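Local coordinates for protein alanine racemase, biosynthetic (Pseudomonas aeruginosa PAO1, PDB 6A2F) that belongs to the alanine racemase family, two-domain enzymes with an N-terminal TIM-type barrel that carries a covalently bound pyridoxal phosphate and a C-terminal domain rich in beta strands, at residues D187-N193 and A203-R209; L118-L124 and R152-S158. One frame throughout, in Å; residues are numbered along the deposited sequence.

Contact 1: D187-N193 and A203-R209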
# COMPACT_ATOMS: atom_id res chain seq x y z
N ASP A 187 -2.76 -34.60 16.41
CA ASP A 187 -3.16 -35.16 15.13
C ASP A 187 -2.29 -34.62 14.00
O ASP A 187 -1.94 -35.36 13.08
CB ASP A 187 -4.63 -34.88 14.85
CG ASP A 187 -5.54 -35.57 15.84
OD1 ASP A 187 -5.64 -36.81 15.79
OD2 ASP A 187 -6.16 -34.87 16.68
N GLN A 188 -1.96 -33.33 14.07
CA GLN A 188 -1.15 -32.67 13.06
C GLN A 188 -0.17 -31.69 13.70
O GLN A 188 -0.49 -31.05 14.71
CB GLN A 188 -2.01 -31.90 12.04
CG GLN A 188 -3.23 -32.63 11.49
CD GLN A 188 -2.92 -33.69 10.45
OE1 GLN A 188 -3.81 -34.41 10.02
NE2 GLN A 188 -1.66 -33.79 10.03
N ARG A 189 1.01 -31.58 13.11
CA ARG A 189 2.02 -30.64 13.57
C ARG A 189 2.44 -29.79 12.40
O ARG A 189 2.66 -30.30 11.29
CB ARG A 189 3.24 -31.37 14.14
CG ARG A 189 2.91 -32.53 15.08
CD ARG A 189 4.16 -33.34 15.38
NE ARG A 189 3.97 -34.75 15.07
CZ ARG A 189 4.55 -35.39 14.05
NH1 ARG A 189 5.37 -34.76 13.22
NH2 ARG A 189 4.30 -36.69 13.87
N SER A 190 2.53 -28.48 12.62
CA SER A 190 2.92 -27.54 11.57
C SER A 190 3.87 -26.49 12.12
O SER A 190 3.57 -25.84 13.13
CB SER A 190 1.69 -26.88 10.96
OG SER A 190 2.06 -26.05 9.88
N LEU A 191 5.01 -26.33 11.45
CA LEU A 191 6.07 -25.42 11.90
C LEU A 191 6.71 -24.61 10.77
O LEU A 191 7.18 -23.49 10.99
CB LEU A 191 7.14 -26.21 12.67
CG LEU A 191 8.41 -25.55 13.22
CD1 LEU A 191 8.12 -24.37 14.13
CD2 LEU A 191 9.25 -26.60 13.93
N ALA A 192 6.71 -25.16 9.56
CA ALA A 192 7.50 -24.62 8.44
C ALA A 192 6.80 -23.56 7.58
O ALA A 192 5.80 -23.85 6.91
CB ALA A 192 8.00 -25.76 7.56
N ASN A 193 7.35 -22.34 7.60
CA ASN A 193 7.03 -21.33 6.58
C ASN A 193 7.86 -21.59 5.31
O ASN A 193 8.57 -22.60 5.23
CB ASN A 193 7.24 -19.90 7.12
CG ASN A 193 8.64 -19.67 7.70
OD1 ASN A 193 9.55 -20.48 7.52
ND2 ASN A 193 8.80 -18.56 8.40
N ALA A 203 11.70 -29.14 10.38
CA ALA A 203 10.52 -28.35 10.68
C ALA A 203 9.31 -28.74 9.84
O ALA A 203 8.21 -28.21 10.06
CB ALA A 203 10.82 -26.87 10.51
N HIS A 204 9.51 -29.65 8.89
CA HIS A 204 8.46 -30.03 7.94
C HIS A 204 7.20 -30.60 8.59
O HIS A 204 6.09 -30.29 8.17
CB HIS A 204 8.99 -30.98 6.86
CG HIS A 204 9.92 -30.33 5.87
ND1 HIS A 204 10.62 -31.05 4.93
CD2 HIS A 204 10.27 -29.04 5.70
CE1 HIS A 204 11.35 -30.23 4.20
NE2 HIS A 204 11.16 -29.00 4.65
N MET A 205 7.39 -31.43 9.62
CA MET A 205 6.28 -32.01 10.39
C MET A 205 5.18 -32.60 9.49
O MET A 205 5.48 -33.40 8.61
CB MET A 205 5.72 -30.98 11.38
CG MET A 205 6.76 -30.44 12.36
SD MET A 205 7.38 -31.71 13.49
CE MET A 205 8.82 -30.89 14.16
N ASP A 206 3.92 -32.22 9.70
CA ASP A 206 2.80 -32.81 8.94
C ASP A 206 2.25 -31.88 7.85
O ASP A 206 1.91 -32.34 6.76
CB ASP A 206 1.67 -33.24 9.87
CG ASP A 206 2.12 -34.22 10.93
OD1 ASP A 206 2.70 -35.27 10.57
OD2 ASP A 206 1.89 -33.94 12.12
N TRP A 207 2.14 -30.59 8.17
CA TRP A 207 1.62 -29.59 7.23
C TRP A 207 2.60 -28.44 7.05
O TRP A 207 2.91 -27.72 8.01
CB TRP A 207 0.24 -29.07 7.68
CG TRP A 207 -0.89 -30.02 7.44
CD1 TRP A 207 -1.21 -31.12 8.18
CD2 TRP A 207 -1.88 -29.94 6.40
NE1 TRP A 207 -2.32 -31.75 7.66
CE2 TRP A 207 -2.75 -31.05 6.57
CE3 TRP A 207 -2.10 -29.06 5.34
CZ2 TRP A 207 -3.83 -31.29 5.71
CZ3 TRP A 207 -3.18 -29.30 4.48
CH2 TRP A 207 -4.03 -30.41 4.68
N LEU A 208 3.08 -28.28 5.83
CA LEU A 208 3.89 -27.13 5.45
C LEU A 208 2.99 -25.90 5.31
O LEU A 208 1.80 -26.04 5.03
CB LEU A 208 4.61 -27.40 4.12
CG LEU A 208 5.38 -28.71 3.95
CD1 LEU A 208 5.83 -28.86 2.51
CD2 LEU A 208 6.56 -28.82 4.91
N ARG A 209 3.56 -24.71 5.50
CA ARG A 209 2.79 -23.48 5.32
C ARG A 209 3.51 -22.51 4.40
O ARG A 209 3.93 -21.43 4.85
CB ARG A 209 2.50 -22.80 6.66
CG ARG A 209 1.90 -23.70 7.73
CD ARG A 209 1.37 -22.90 8.90
NE ARG A 209 2.37 -21.99 9.47
CZ ARG A 209 3.25 -22.32 10.42
NH1 ARG A 209 3.29 -23.55 10.91
NH2 ARG A 209 4.10 -21.41 10.86

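Contact 2: L118-L124 and R152-S158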
# COMPACT_ATOMS: atom_id res chain seq x y z
N LEU A 118 -14.67 -29.03 15.47
CA LEU A 118 -13.78 -28.45 14.48
C LEU A 118 -12.32 -28.81 14.77
O LEU A 118 -11.98 -29.17 15.91
CB LEU A 118 -13.96 -26.92 14.43
CG LEU A 118 -15.32 -26.35 14.02
CD1 LEU A 118 -15.41 -24.89 14.43
CD2 LEU A 118 -15.59 -26.50 12.53
N ASN A 119 -11.47 -28.73 13.75
CA ASN A 119 -10.04 -28.93 13.96
C ASN A 119 -9.48 -27.72 14.69
O ASN A 119 -9.74 -26.57 14.31
CB ASN A 119 -9.30 -29.16 12.64
CG ASN A 119 -9.81 -30.36 11.88
OD1 ASN A 119 -10.26 -31.35 12.47
ND2 ASN A 119 -9.75 -30.29 10.56
N VAL A 120 -8.74 -27.99 15.76
CA VAL A 120 -8.16 -26.96 16.62
C VAL A 120 -6.64 -27.07 16.58
O VAL A 120 -6.08 -28.14 16.84
CB VAL A 120 -8.68 -27.07 18.07
CG1 VAL A 120 -7.97 -26.08 18.98
CG2 VAL A 120 -10.19 -26.85 18.13
N TRP A 121 -5.98 -25.97 16.25
CA TRP A 121 -4.53 -25.87 16.26
C TRP A 121 -4.11 -24.98 17.42
O TRP A 121 -4.44 -23.79 17.45
CB TRP A 121 -4.01 -25.28 14.94
CG TRP A 121 -4.31 -26.11 13.72
CD1 TRP A 121 -5.52 -26.26 13.11
CD2 TRP A 121 -3.37 -26.87 12.95
NE1 TRP A 121 -5.40 -27.08 12.01
CE2 TRP A 121 -4.09 -27.47 11.88
CE3 TRP A 121 -1.99 -27.11 13.05
CZ2 TRP A 121 -3.48 -28.30 10.93
CZ3 TRP A 121 -1.38 -27.94 12.10
CH2 TRP A 121 -2.13 -28.51 11.05
N LEU A 122 -3.41 -25.56 18.39
CA LEU A 122 -2.89 -24.82 19.52
C LEU A 122 -1.58 -24.18 19.12
O LEU A 122 -0.69 -24.87 18.61
CB LEU A 122 -2.68 -25.74 20.73
CG LEU A 122 -3.89 -26.27 21.50
CD1 LEU A 122 -3.45 -27.31 22.53
CD2 LEU A 122 -4.64 -25.14 22.18
N LYS A 123 -1.46 -22.88 19.34
CA LYS A 123 -0.27 -22.15 18.93
C LYS A 123 0.74 -22.00 20.05
O LYS A 123 0.46 -21.41 21.09
CB LYS A 123 -0.62 -20.79 18.34
CG LYS A 123 0.59 -20.07 17.74
CD LYS A 123 0.20 -18.80 17.00
CE LYS A 123 -0.56 -19.11 15.72
NZ LYS A 123 -0.91 -17.85 15.01
N LEU A 124 1.92 -22.55 19.81
CA LEU A 124 3.06 -22.37 20.69
C LEU A 124 3.81 -21.10 20.31
O LEU A 124 4.13 -20.88 19.13
CB LEU A 124 4.00 -23.58 20.59
CG LEU A 124 5.37 -23.48 21.25
CD1 LEU A 124 5.25 -23.51 22.77
CD2 LEU A 124 6.27 -24.59 20.75
N ARG A 152 -12.32 -31.66 17.02
CA ARG A 152 -12.21 -32.84 16.19
C ARG A 152 -10.75 -33.25 16.12
O ARG A 152 -10.38 -34.34 16.52
CB ARG A 152 -12.75 -32.52 14.80
CG ARG A 152 -12.68 -33.66 13.82
CD ARG A 152 -13.11 -33.19 12.44
NE ARG A 152 -12.97 -34.24 11.45
CZ ARG A 152 -11.83 -34.53 10.83
NH1 ARG A 152 -11.80 -35.51 9.94
NH2 ARG A 152 -10.74 -33.85 11.10
N GLU A 153 -9.90 -32.33 15.71
CA GLU A 153 -8.48 -32.60 15.62
C GLU A 153 -7.79 -31.68 16.57
O GLU A 153 -8.11 -30.50 16.60
CB GLU A 153 -7.96 -32.27 14.22
CG GLU A 153 -7.74 -33.42 13.27
CD GLU A 153 -7.14 -32.96 11.95
OE1 GLU A 153 -6.77 -31.79 11.85
OE2 GLU A 153 -7.03 -33.76 11.02
N LEU A 154 -6.90 -32.20 17.39
CA LEU A 154 -6.12 -31.31 18.23
C LEU A 154 -4.69 -31.30 17.69
O LEU A 154 -4.05 -32.34 17.57
CB LEU A 154 -6.17 -31.71 19.71
CG LEU A 154 -5.62 -30.67 20.70
CD1 LEU A 154 -6.30 -29.31 20.54
CD2 LEU A 154 -5.74 -31.16 22.14
N ASN A 155 -4.21 -30.11 17.34
CA ASN A 155 -2.98 -29.95 16.56
C ASN A 155 -2.00 -28.97 17.21
O ASN A 155 -2.36 -28.25 18.15
CB ASN A 155 -3.32 -29.49 15.14
CG ASN A 155 -4.23 -30.46 14.40
OD1 ASN A 155 -4.25 -31.65 14.70
ND2 ASN A 155 -4.98 -29.95 13.44
N LEU A 156 -0.77 -28.97 16.72
CA LEU A 156 0.25 -28.05 17.20
C LEU A 156 0.81 -27.18 16.08
O LEU A 156 1.13 -27.68 14.99
CB LEU A 156 1.39 -28.80 17.91
CG LEU A 156 2.54 -27.97 18.49
CD1 LEU A 156 2.10 -27.15 19.70
CD2 LEU A 156 3.73 -28.85 18.85
N ILE A 157 0.91 -25.88 16.34
CA ILE A 157 1.46 -24.92 15.38
C ILE A 157 2.39 -23.90 16.06
O ILE A 157 2.13 -23.44 17.18
CB ILE A 157 0.34 -24.22 14.54
CG1 ILE A 157 0.94 -23.44 13.36
CG2 ILE A 157 -0.55 -23.34 15.40
CD1 ILE A 157 -0.07 -22.85 12.40
N SER A 158 3.50 -23.60 15.39
CA SER A 158 4.40 -22.52 15.79
C SER A 158 5.04 -21.93 14.55
O SER A 158 4.93 -22.48 13.45
CB SER A 158 5.45 -23.02 16.78
OG SER A 158 5.94 -21.96 17.58

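Contact 1: D187-N193 and A203-R209
M205 swings its side chain over the backbone of 187-193, its CB 3.1 Å from R189 O, and drops CG beside L191 CB at 4.3 Å. L191 in turn pushes CD2 against A203 CB (3.8 Å), while A192 CB fills the notch between A203 CB (4.2 Å) and L208 CD2 (4.3 Å). F178 of helix 169-179 covers R189, L191 and M205. R189 O fits the bend of 203-209 at D206-W207, accepting D206 N (2.8 Å) and W207 N (3.2 Å); D206 reaches back, OD2 taking R189 N at 2.7 Å. Strands 189-190 and 207-208 are the last two of the alpha/beta barrel, linked through helix 194-199, whose N-cap is N193, its OD1 accepting A196 N. Between the strands S190 OG donates to W207 O (2.6 Å) and accepts R209 NH1 (3.0 Å); just past them R209 N bonds A192 O (2.8 Å). R209 NE bonds N1 of the cofactor-modified lysine at position 34, and its NH2 bonds S158 O and H159 ND1.

Contact 2: L118-L124 and R152-S158
W121 spreads its indole over N155: N155 CB lies 3.7 Å from the centroid of the six-membered ring, 24° off the ring normal, a CH-pi contact, and N155 ND2 sits over the same ring system, 3.1 Å from W121 CE2. N155 ND2 donates to E153 OE1 (3.0 Å), an oxygen that also forms a salt bridge with R75, while W121 NE1 bonds D97. Further along this face, I157 CG2 wedges between W121 CB (4.0 Å) and K123 CB (3.9 Å).

The backbones run parallel, their axes 4.4 Å apart at closest and inclined by 31°. Each strand zips onto the other in turn: V120 N to E153 O (2.7 Å), N155 N to V120 O (2.8 Å), L122 N to N155 O (2.9 Å), I157 N to L122 O (3.0 Å) and L124 N to I157 O (2.8 Å). At one end R152 NH2 bonds N119 OD1 (2.9 Å); at the other S158 OG donates to L124 O (2.6 Å). With helix 135-145 the pair forms a beta-alpha-beta crossover of the TIM barrel. L154 CD1 packs on V120 CG1 and L122 CG, both at 4.0 Å, and L138, H142 and L145 of that helix cover the leucine-rich face.

The two faces therefore differ in chemistry: mostly aliphatic contacts seat the outer helix, whereas the face of W121, K123, N155 and I157 mixes polar groups with aromatic and aliphatic ones inside the barrel, where K123 NZ bonds L79 O and a malonate ion probably left from crystallisation.

In the fold
Following the chain from the N terminus, contact 2 comes first: strand 118-123 leads through helix 135-145 into strand 151-157, closing a connection of 27 residues. Helix 169-179 follows, and contact 1 then closes a much shorter one, nine residues that include helix 194-199. The two are in series, neither nesting nor crossing, with centres about 11 Å apart. Strands 151-157 and 189-190 are sheet neighbours, so the contacts meet there, with probable hydrogen bonds from D187 N to L154 O (2.8 Å) and S190 N to L156 O (2.9 Å). Contact 1 continues the circuit to strand 207-208, which lies beside strand 28-32, so the barrel wall closes round.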